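PDB 2Z4T: beta-galactoside alpha-2,6-sialyltransferase from Photobacterium sp., which probably transfers sialic acid from a CMP-linked donor to galactosides such as lactose in alpha-2,6 linkage, as a glycosyltransferase of the GT-B fold. Local coordinates for residues D341-K344 with L345-Y349; E372-A375 with K376-N380; V155-D158 with E159-K162; P504-T508 with G509-A513; I135-S138 with E139-P143. All coordinates share one frame; numbering follows the deposited sequence. Where two conformers were deposited one is given.

All five contacts are local, between neighbours along one stretch of chain. Contacts 1, 2 and 5 run along helices, contact 3 caps the start of one, and contact 4 is a disulfide-closed loop near the C-terminus. Contacts 1 and 4 lie at the surface; the other three are partly buried. Contacts 3 and 5, with centres about 15 Å apart, sit near one another: I135 and E139 touch L164 of helix 158-164. Contacts 2 and 4 meet directly, N380 bonding to C506 and P504. Charge pairing marks the exposed flanks of contacts 1 and 5, an aromatic ring with glutamines marks contact 2, and backbone bonds with a covalent bridge mark contact 4.

Contact 1: D341-K344 with L345-Y349; sequences DKQK and LQNEY. With MG (magnesium ion), chain K; GOL (glycerol), chain D.
Helix 342-349 leads from a capped first turn to a magnesium site, and its exposed flank is tied together by K344 and E348, one turn apart. K344 NZ lies 2.7 Å from E348 OE2 in a salt bridge, approaching on the syn side of the carboxylate and 24° out of its plane. The lysine chain leaves with CG anti to its own N and bends at its last two torsions, which turns the ammonium group along the helix toward the glutamate. E348 OE1, the other carboxylate oxygen, takes a hydrogen bond of 2.6 Å from glycerol O3. That glycerol, probably from the crystallisation liquor, bridges back to the helix start, its O1 accepting from D341 N at 2.7 Å. D341 is the N-cap: its OD1 accepts from K344 N, though weakly at 3.4 Å. A further side-chain pair, Q343 and N347, crosses at about a right angle with the amide planes 55° apart; the bond from Q343 NE2 to N347 OD1 is weak, bent to 119° at the hydrogen. Regular helical bonds run inside, such as Q346 N to K342 O at 2.8 Å. L345 CD2 lies over one face of the Y349 ring, 3.4 Å above its plane, while F401 meets that ring edge-to-face. Y349 O binds the magnesium ion at 2.5 Å, in a site completed by S352, L354, N356 and D399.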
# COMPACT_ATOMS: atom_id res chain seq x y z
N ASP A 341 4.91 16.26 6.81
CA ASP A 341 5.83 17.37 6.71
C ASP A 341 7.02 17.10 7.65
O ASP A 341 6.97 17.38 8.85
CB ASP A 341 5.11 18.67 7.04
CG ASP A 341 5.99 19.90 6.89
OD1 ASP A 341 7.19 19.79 6.49
OD2 ASP A 341 5.46 20.99 7.19
N LYS A 342 8.07 16.54 7.07
CA LYS A 342 9.24 16.12 7.81
C LYS A 342 9.99 17.26 8.47
O LYS A 342 10.34 17.16 9.66
CB LYS A 342 10.17 15.36 6.88
CG LYS A 342 11.43 14.91 7.52
CD LYS A 342 12.23 14.02 6.61
CE LYS A 342 13.68 14.07 7.04
NZ LYS A 342 14.39 12.82 6.72
N GLN A 343 10.23 18.33 7.71
CA GLN A 343 11.01 19.47 8.21
C GLN A 343 10.29 20.11 9.44
O GLN A 343 10.95 20.55 10.39
CB GLN A 343 11.30 20.47 7.06
CG GLN A 343 12.21 21.72 7.38
CD GLN A 343 13.47 21.39 8.22
OE1 GLN A 343 14.34 20.61 7.82
NE2 GLN A 343 13.56 22.01 9.41
N LYS A 344 8.96 20.10 9.42
CA LYS A 344 8.18 20.66 10.51
C LYS A 344 8.35 19.84 11.80
O LYS A 344 8.57 20.42 12.87
CB LYS A 344 6.70 20.79 10.11
CG LYS A 344 5.70 20.95 11.26
CD LYS A 344 4.43 21.62 10.78
CE LYS A 344 3.18 21.14 11.52
NZ LYS A 344 3.34 21.06 13.02
N LEU A 345 8.28 18.51 11.69
CA LEU A 345 8.58 17.63 12.83
C LEU A 345 10.03 17.82 13.26
O LEU A 345 10.30 17.99 14.45
CB LEU A 345 8.34 16.16 12.51
CG LEU A 345 7.79 15.22 13.60
CD1 LEU A 345 8.19 13.76 13.34
CD2 LEU A 345 8.16 15.59 15.00
N GLN A 346 10.95 17.82 12.30
CA GLN A 346 12.35 18.06 12.65
C GLN A 346 12.53 19.37 13.42
O GLN A 346 13.24 19.39 14.44
CB GLN A 346 13.30 17.96 11.45
CG GLN A 346 14.80 17.94 11.84
CD GLN A 346 15.19 16.75 12.74
OE1 GLN A 346 15.60 16.93 13.90
NE2 GLN A 346 15.07 15.54 12.21
N ASN A 347 11.87 20.44 12.96
CA ASN A 347 11.88 21.71 13.70
C ASN A 347 11.38 21.50 15.12
O ASN A 347 11.99 21.99 16.06
CB ASN A 347 11.02 22.81 13.06
CG ASN A 347 11.59 23.32 11.76
OD1 ASN A 347 12.79 23.24 11.51
ND2 ASN A 347 10.72 23.87 10.91
N GLU A 348 10.27 20.78 15.26
CA GLU A 348 9.68 20.56 16.58
C GLU A 348 10.57 19.74 17.51
O GLU A 348 10.68 20.08 18.69
CB GLU A 348 8.29 19.96 16.47
CG GLU A 348 7.27 20.98 16.03
CD GLU A 348 6.10 20.35 15.28
OE1 GLU A 348 6.18 19.15 14.88
OE2 GLU A 348 5.10 21.08 15.09
N TYR A 349 11.22 18.71 16.98
CA TYR A 349 12.25 17.98 17.72
C TYR A 349 13.39 18.87 18.27
O TYR A 349 14.06 18.45 19.21
CB TYR A 349 12.89 16.88 16.84
CG TYR A 349 12.11 15.59 16.63
CD1 TYR A 349 11.00 15.28 17.41
CD2 TYR A 349 12.50 14.68 15.64
CE1 TYR A 349 10.28 14.09 17.20
CE2 TYR A 349 11.79 13.48 15.43
CZ TYR A 349 10.69 13.20 16.21
OH TYR A 349 9.99 12.03 16.05
MG MG K . 13.77 18.40 21.67
C1 GOL D . 3.17 17.34 9.99
O1 GOL D . 3.35 16.33 9.02
C2 GOL D . 4.25 17.36 11.11
O2 GOL D . 5.00 16.16 11.21
C3 GOL D . 3.63 17.83 12.45
O3 GOL D . 4.43 17.63 13.61

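Contact 2: E372-A375 with K376-N380; sequences EYYA and KQQIN
The ring of Y373 and the side chain of Q377, one helical turn further on, are set obliquely to each other, with ring and amide planes 32° apart. The touch is made by the aliphatic part of the glutamine: Q377 CG lies over one face of the ring, 3.9 Å from the Y373 centroid and 26° off the normal, a CH-pi contact displaced toward the rim. Its closest ring atom is Y373 CE1, 3.5 Å from Q377 CG. The ring swings along the helix because Y373 CG stands anti to the backbone N (chi1 164°), and its hydroxyl goes on to bond to S467 O.

On another flank the extended Q378 chain runs back along the helix toward Y374 O. Q378 NE2 donates to Y374 O at 3.2 Å, coming from above the carbonyl plane, whereas Q378 N reaches the same oxygen at 3.1 Å from the opposite face. The other end of that amide, OE1, accepts from T362 N. This is helix 371-386, the crossover of the beta-alpha-beta unit between strands 356-360 and 399-403; A375 and Q378 pack on helix 410-417, and W500 meets the Y374 ring edge-to-face.

With NE2 on Y374 O and OE1 on T362 N, the rotation of the Q378 amide is set at both ends next to G361, a CMP-binding residue, and the two donors on Y374 O would probably polarise that carbonyl.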
# COMPACT_ATOMS: atom_id res chain seq x y z
N GLU A 372 -14.66 6.59 24.76
CA GLU A 372 -14.31 7.55 25.80
C GLU A 372 -13.44 6.88 26.84
O GLU A 372 -12.52 7.49 27.39
CB GLU A 372 -15.55 8.19 26.42
CG GLU A 372 -16.31 9.04 25.41
CD GLU A 372 -17.57 9.68 25.97
OE1 GLU A 372 -18.18 9.12 26.92
OE2 GLU A 372 -17.95 10.75 25.44
N TYR A 373 -13.73 5.61 27.08
CA TYR A 373 -12.99 4.79 28.03
C TYR A 373 -11.57 4.58 27.48
O TYR A 373 -10.60 4.62 28.23
CB TYR A 373 -13.72 3.47 28.26
CG TYR A 373 -12.88 2.42 28.92
CD1 TYR A 373 -12.49 2.54 30.26
CD2 TYR A 373 -12.47 1.29 28.22
CE1 TYR A 373 -11.71 1.58 30.87
CE2 TYR A 373 -11.67 0.31 28.83
CZ TYR A 373 -11.30 0.46 30.15
OH TYR A 373 -10.52 -0.51 30.75
N TYR A 374 -11.49 4.38 26.16
CA TYR A 374 -10.22 4.27 25.46
C TYR A 374 -9.41 5.56 25.58
O TYR A 374 -8.20 5.51 25.77
CB TYR A 374 -10.44 3.90 23.98
CG TYR A 374 -10.37 2.41 23.72
CD1 TYR A 374 -11.25 1.52 24.36
CD2 TYR A 374 -9.42 1.88 22.84
CE1 TYR A 374 -11.17 0.13 24.14
CE2 TYR A 374 -9.33 0.48 22.62
CZ TYR A 374 -10.22 -0.38 23.26
OH TYR A 374 -10.14 -1.74 23.04
N ALA A 375 -10.07 6.71 25.50
CA ALA A 375 -9.35 7.95 25.63
C ALA A 375 -8.81 8.08 27.05
O ALA A 375 -7.62 8.39 27.25
CB ALA A 375 -10.22 9.11 25.29
N LYS A 376 -9.66 7.80 28.03
CA LYS A 376 -9.30 8.01 29.42
C LYS A 376 -8.15 7.07 29.83
O LYS A 376 -7.23 7.49 30.54
CB LYS A 376 -10.53 7.94 30.34
CG LYS A 376 -10.23 7.67 31.82
CD LYS A 376 -11.51 7.82 32.68
CE LYS A 376 -11.64 6.75 33.79
NZ LYS A 376 -10.65 7.00 34.86
N GLN A 377 -8.17 5.84 29.34
CA GLN A 377 -7.09 4.89 29.59
C GLN A 377 -5.73 5.28 28.96
O GLN A 377 -4.67 5.13 29.59
CB GLN A 377 -7.49 3.49 29.16
CG GLN A 377 -8.55 2.84 30.07
CD GLN A 377 -8.23 2.95 31.58
OE1 GLN A 377 -7.18 2.50 32.04
NE2 GLN A 377 -9.14 3.57 32.34
N GLN A 378 -5.75 5.78 27.73
CA GLN A 378 -4.53 6.17 27.06
C GLN A 378 -3.90 7.41 27.72
O GLN A 378 -2.67 7.52 27.82
CB GLN A 378 -4.75 6.33 25.56
CG GLN A 378 -5.01 4.98 24.86
CD GLN A 378 -5.34 5.11 23.38
OE1 GLN A 378 -4.44 5.28 22.54
NE2 GLN A 378 -6.63 5.02 23.04
N ILE A 379 -4.76 8.32 28.18
CA ILE A 379 -4.33 9.45 28.99
C ILE A 379 -3.61 8.91 30.23
O ILE A 379 -2.53 9.39 30.62
CB ILE A 379 -5.52 10.34 29.37
CG1 ILE A 379 -5.94 11.18 28.15
CG2 ILE A 379 -5.16 11.25 30.57
CD1 ILE A 379 -7.24 11.98 28.32
N ASN A 380 -4.17 7.87 30.83
CA ASN A 380 -3.53 7.28 31.98
C ASN A 380 -2.19 6.63 31.63
O ASN A 380 -1.24 6.67 32.44
CB ASN A 380 -4.46 6.31 32.70
CG ASN A 380 -3.91 5.92 34.05
OD1 ASN A 380 -3.67 6.77 34.90
ND2 ASN A 380 -3.69 4.63 34.26

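Contact 3: V155-D158 with E159-K162; sequences VPTD and EQMK
T157 and Q160 form a capping box at the start of helix 158-164, which follows strand 146-151 through a short loop. Two reciprocal hydrogen bonds make it. Q160 N donates to T157 OG1 at 3.1 Å and nearly straight, 168° at the hydrogen, while T157 N donates to Q160 OE1 at 3.0 Å from above the amide plane rather than within it. For the first of these the threonine hydroxyl sits between its backbone N and carbonyl carbon (chi1 67°), turned toward the incoming helix N-H. The extended Q160 chain runs obliquely across T157 to bring its carbonyl oxygen back to the loop, and it packs against L333, S336 and I337 of helix 328-338.

Ordinary helical bonds begin here too: M161 N to T157 O is 3.0 Å and K162 N to D158 O is 2.9 Å.

Apolar packing comes from P156 and M161, whose side chains meet at about a right angle, P156 CB 3.8 Å from M161 CG; beyond them M161 rests on I166 and S168 of strand 166-168.

On the exposed side a water lies 2.7 Å from T157 OG1.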
# COMPACT_ATOMS: atom_id res chain seq x y z
N VAL A 155 -6.05 9.87 0.74
CA VAL A 155 -6.77 10.41 -0.37
C VAL A 155 -5.86 11.39 -1.10
O VAL A 155 -5.60 12.48 -0.62
CB VAL A 155 -8.22 10.89 0.04
CG1 VAL A 155 -8.38 11.03 1.57
CG2 VAL A 155 -8.71 12.13 -0.76
N PRO A 156 -5.32 10.97 -2.25
CA PRO A 156 -4.49 11.84 -3.07
C PRO A 156 -5.34 12.94 -3.68
O PRO A 156 -6.53 12.73 -3.95
CB PRO A 156 -3.99 10.92 -4.19
CG PRO A 156 -4.40 9.55 -3.83
CD PRO A 156 -5.52 9.65 -2.87
N THR A 157 -4.74 14.11 -3.87
CA THR A 157 -5.40 15.20 -4.60
C THR A 157 -5.57 14.79 -6.06
O THR A 157 -5.00 13.78 -6.50
CB THR A 157 -4.54 16.46 -4.54
OG1 THR A 157 -3.33 16.24 -5.29
CG2 THR A 157 -4.21 16.82 -3.07
N ASP A 158 -6.35 15.58 -6.81
CA ASP A 158 -6.50 15.35 -8.26
C ASP A 158 -5.17 15.45 -8.98
O ASP A 158 -4.93 14.71 -9.92
CB ASP A 158 -7.52 16.30 -8.89
CG ASP A 158 -8.91 16.18 -8.26
OD1 ASP A 158 -9.22 15.09 -7.70
OD2 ASP A 158 -9.68 17.17 -8.32
N GLU A 159 -4.31 16.37 -8.54
CA GLU A 159 -2.98 16.59 -9.12
C GLU A 159 -2.14 15.33 -9.00
O GLU A 159 -1.55 14.84 -9.98
CB GLU A 159 -2.28 17.75 -8.38
CG GLU A 159 -0.85 18.09 -8.87
CD GLU A 159 -0.04 18.92 -7.85
OE1 GLU A 159 0.14 18.47 -6.69
OE2 GLU A 159 0.43 20.02 -8.21
N GLN A 160 -2.10 14.81 -7.76
CA GLN A 160 -1.34 13.61 -7.43
C GLN A 160 -1.84 12.40 -8.21
O GLN A 160 -1.03 11.67 -8.79
CB GLN A 160 -1.39 13.37 -5.92
CG GLN A 160 -0.46 14.30 -5.15
CD GLN A 160 -0.85 14.51 -3.70
OE1 GLN A 160 -1.82 13.93 -3.19
NE2 GLN A 160 -0.09 15.34 -3.01
N MET A 161 -3.16 12.22 -8.25
CA MET A 161 -3.78 11.17 -9.06
C MET A 161 -3.34 11.27 -10.51
O MET A 161 -2.84 10.30 -11.09
CB MET A 161 -5.31 11.19 -8.93
CG MET A 161 -5.78 10.75 -7.53
SD MET A 161 -7.53 10.37 -7.44
CE MET A 161 -8.22 12.02 -7.45
N LYS A 162 -3.47 12.47 -11.06
CA LYS A 162 -3.10 12.70 -12.44
C LYS A 162 -1.62 12.32 -12.65
O LYS A 162 -1.27 11.64 -13.60
CB LYS A 162 -3.40 14.13 -12.86
CG LYS A 162 -3.69 14.25 -14.36
CD LYS A 162 -2.47 14.75 -15.16
CE LYS A 162 -2.50 16.29 -15.38
NZ LYS A 162 -1.35 16.79 -16.20
O HOH W 1 -1.49 18.16 -4.72

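Contact 4: P504-T508 with G509-A513; sequences PNCET and GVCIA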
# COMPACT_ATOMS: atom_id res chain seq x y z
N PRO A 504 -0.90 1.72 37.46
CA PRO A 504 -1.30 2.63 38.52
C PRO A 504 -2.18 3.72 37.96
O PRO A 504 -2.01 4.10 36.81
CB PRO A 504 0.01 3.26 39.00
CG PRO A 504 1.11 2.53 38.31
CD PRO A 504 0.56 1.71 37.23
N ASN A 505 -3.11 4.21 38.77
CA ASN A 505 -3.96 5.31 38.36
C ASN A 505 -3.31 6.69 38.64
O ASN A 505 -3.18 7.13 39.81
CB ASN A 505 -5.33 5.18 39.04
CG ASN A 505 -6.34 6.19 38.51
OD1 ASN A 505 -6.02 7.02 37.64
ND2 ASN A 505 -7.56 6.13 39.03
N CYS A 506 -2.92 7.37 37.57
CA CYS A 506 -2.24 8.63 37.69
C CYS A 506 -3.17 9.84 37.56
O CYS A 506 -2.69 10.96 37.44
CB CYS A 506 -1.13 8.72 36.67
SG CYS A 506 0.05 7.38 36.80
N GLU A 507 -4.48 9.62 37.58
CA GLU A 507 -5.40 10.69 37.19
C GLU A 507 -5.36 11.90 38.12
O GLU A 507 -5.52 13.04 37.67
CB GLU A 507 -6.83 10.18 36.93
CG GLU A 507 -7.67 9.92 38.16
CD GLU A 507 -8.93 9.09 37.88
OE1 GLU A 507 -9.29 8.26 38.76
OE2 GLU A 507 -9.58 9.25 36.81
N THR A 508 -5.14 11.65 39.42
CA THR A 508 -5.09 12.73 40.42
C THR A 508 -3.80 13.53 40.37
O THR A 508 -3.68 14.51 41.08
CB THR A 508 -5.20 12.21 41.88
OG1 THR A 508 -4.06 11.38 42.17
CG2 THR A 508 -6.51 11.43 42.12
N GLY A 509 -2.83 13.10 39.58
CA GLY A 509 -1.52 13.73 39.61
C GLY A 509 -0.51 12.91 40.40
O GLY A 509 0.71 13.10 40.26
N VAL A 510 -0.99 12.01 41.25
CA VAL A 510 -0.10 11.04 41.87
C VAL A 510 -0.50 9.66 41.35
O VAL A 510 -1.69 9.34 41.23
CB VAL A 510 -0.14 11.11 43.44
CG1 VAL A 510 0.98 10.27 44.06
CG2 VAL A 510 -0.06 12.58 43.93
N CYS A 511 0.51 8.85 41.02
CA CYS A 511 0.27 7.51 40.50
C CYS A 511 0.02 6.49 41.64
O CYS A 511 0.94 6.09 42.36
CB CYS A 511 1.41 7.09 39.58
SG CYS A 511 1.57 8.07 38.06
N ILE A 512 -1.24 6.10 41.81
CA ILE A 512 -1.65 5.21 42.90
C ILE A 512 -1.85 3.78 42.39
O ILE A 512 -2.58 3.56 41.43
CB ILE A 512 -2.95 5.72 43.55
CG1 ILE A 512 -2.68 7.07 44.24
CG2 ILE A 512 -3.49 4.70 44.55
CD1 ILE A 512 -3.92 7.85 44.59
N ALA A 513 -1.20 2.82 43.04
CA ALA A 513 -1.29 1.42 42.63
C ALA A 513 -2.72 0.91 42.71
O ALA A 513 -3.57 1.49 43.41
CB ALA A 513 -0.36 0.56 43.44
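N505 N donates to I512 O at 2.8 Å, and N505 O takes I512 N back at 3.0 Å; this reciprocal pair is a single antiparallel hydrogen-bonded bridge between 504-508 and 509-513. The second bond is almost straight at the hydrogen, 175°. Next along, C506 SG and C511 SG are joined in a disulfide of 2.1 Å with a chi3 of 111°. Each SG lies beside its own backbone N, which lets the two meet between the segments, and P504 CB packs against C511 CB at 4.1 Å.

The reversal itself is a type I turn from C506 to G509, closed by G509 N to C506 O at 3.0 Å. G509 has a positive phi, where a CB would clash with T508 O. T508 OG1 accepts from V510 N at 3.3 Å. On the outside, N505 OD1 receives E507 N in an Asx turn, and N505 ND2 reaches E507 OE1 at 2.8 Å from above the carboxylate plane; E507 OE2 also pairs with K376.

C506 N and P504 O both bond to N380 of helix 371-386, placing this segment against that helix as a disulfide-closed, hairpin-like loop with a single beta bridge beside a type I turn.

Contact 5: I135-S138 with E139-P143; sequences IIKS and EEENP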
# COMPACT_ATOMS: atom_id res chain seq x y z
N ILE A 135 2.78 1.97 -6.21
CA ILE A 135 2.25 2.80 -7.27
C ILE A 135 3.33 3.75 -7.73
O ILE A 135 3.59 3.86 -8.94
CB ILE A 135 1.02 3.58 -6.80
CG1 ILE A 135 -0.19 2.65 -6.71
CG2 ILE A 135 0.75 4.82 -7.67
CD1 ILE A 135 -1.38 3.21 -5.90
N ILE A 136 3.95 4.45 -6.79
CA ILE A 136 5.02 5.37 -7.10
C ILE A 136 6.17 4.68 -7.87
O ILE A 136 6.62 5.19 -8.89
CB ILE A 136 5.52 6.10 -5.82
CG1 ILE A 136 4.35 6.89 -5.21
CG2 ILE A 136 6.68 7.05 -6.17
CD1 ILE A 136 4.68 7.63 -3.98
N LYS A 137 6.62 3.51 -7.41
CA LYS A 137 7.62 2.75 -8.15
C LYS A 137 7.15 2.40 -9.58
O LYS A 137 7.91 2.48 -10.55
CB LYS A 137 8.02 1.49 -7.38
CG LYS A 137 9.09 0.69 -8.08
CD LYS A 137 9.65 -0.41 -7.23
CE LYS A 137 10.41 -1.41 -8.09
NZ LYS A 137 10.73 -2.67 -7.34
N SER A 138 5.88 2.02 -9.69
CA SER A 138 5.34 1.56 -10.94
C SER A 138 5.18 2.71 -11.93
O SER A 138 5.24 2.52 -13.15
CB SER A 138 4.01 0.83 -10.70
OG SER A 138 3.33 0.58 -11.91
N GLU A 139 4.97 3.91 -11.42
CA GLU A 139 4.78 5.03 -12.32
C GLU A 139 6.06 5.22 -13.13
O GLU A 139 6.00 5.61 -14.29
CB GLU A 139 4.38 6.31 -11.58
CG GLU A 139 4.04 7.49 -12.48
CD GLU A 139 5.26 8.25 -13.03
OE1 GLU A 139 6.41 8.09 -12.52
OE2 GLU A 139 5.06 9.03 -13.99
N GLU A 140 7.20 4.92 -12.53
CA GLU A 140 8.46 4.91 -13.26
C GLU A 140 8.66 3.69 -14.19
O GLU A 140 9.03 3.86 -15.34
CB GLU A 140 9.64 5.00 -12.32
CG GLU A 140 10.93 4.68 -13.03
CD GLU A 140 12.12 4.79 -12.15
OE1 GLU A 140 12.03 5.46 -11.09
OE2 GLU A 140 13.18 4.22 -12.52
N GLU A 141 8.47 2.49 -13.66
CA GLU A 141 8.72 1.25 -14.40
C GLU A 141 7.69 0.99 -15.49
O GLU A 141 8.03 0.45 -16.53
CB GLU A 141 8.76 0.04 -13.47
CG GLU A 141 9.93 0.04 -12.52
CD GLU A 141 10.01 -1.23 -11.68
OE1 GLU A 141 8.98 -1.95 -11.58
OE2 GLU A 141 11.11 -1.48 -11.13
N ASN A 142 6.44 1.38 -15.23
CA ASN A 142 5.33 1.12 -16.16
C ASN A 142 4.49 2.35 -16.39
O ASN A 142 3.34 2.42 -15.95
CB ASN A 142 4.44 -0.02 -15.62
CG ASN A 142 5.24 -1.24 -15.25
OD1 ASN A 142 5.44 -1.53 -14.07
ND2 ASN A 142 5.72 -1.97 -16.25
N PRO A 143 5.05 3.34 -17.10
CA PRO A 143 4.36 4.62 -17.37
C PRO A 143 2.97 4.50 -17.99
O PRO A 143 2.13 5.37 -17.77
CB PRO A 143 5.30 5.34 -18.34
CG PRO A 143 6.29 4.25 -18.84
CD PRO A 143 6.41 3.31 -17.69
O HOH W 2 7.44 7.52 -9.89
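A side-chain pair one turn apart, K137 with E141, runs along the exposed face near the C-terminal end of helix 126-141. Their salt bridge is long, K137 NZ to E141 OE2 being 4.0 Å. The nearer approach is by carbon: K137 CE comes to 3.1 Å from E141 OE2, the extended lysine passing obliquely over the carboxylate, so any attraction between the charges is probably weak at this separation. E141 CG is anti to its carbonyl carbon (chi1 -67°), which sends that carboxylate back toward K137.

The last turn is irregular: E140 N turns to K137 O in a weak bond rather than to I136 O. E139 N donates to I135 O at 2.8 Å and E141 N to K137 O at 3.2 Å. N142 N then reaches S138 O at 2.7 Å, although N142 has already left helical angles. This helix is the crossover of the beta-alpha-beta unit joining strands 103-122 and 146-151. Its inner side carries I135 onto I149 and W151, and I136 onto F334 of helix 328-338.

S138 faces the core, and its OG is hydrogen-bonded to E118 OE1 and R147 NH2, a buried polar link to the neighbouring strands. E139 turns its bent chain so that one water bridges it back along the helix, donating to I136 O at 2.7 Å and to E139 OE1 at 2.9 Å.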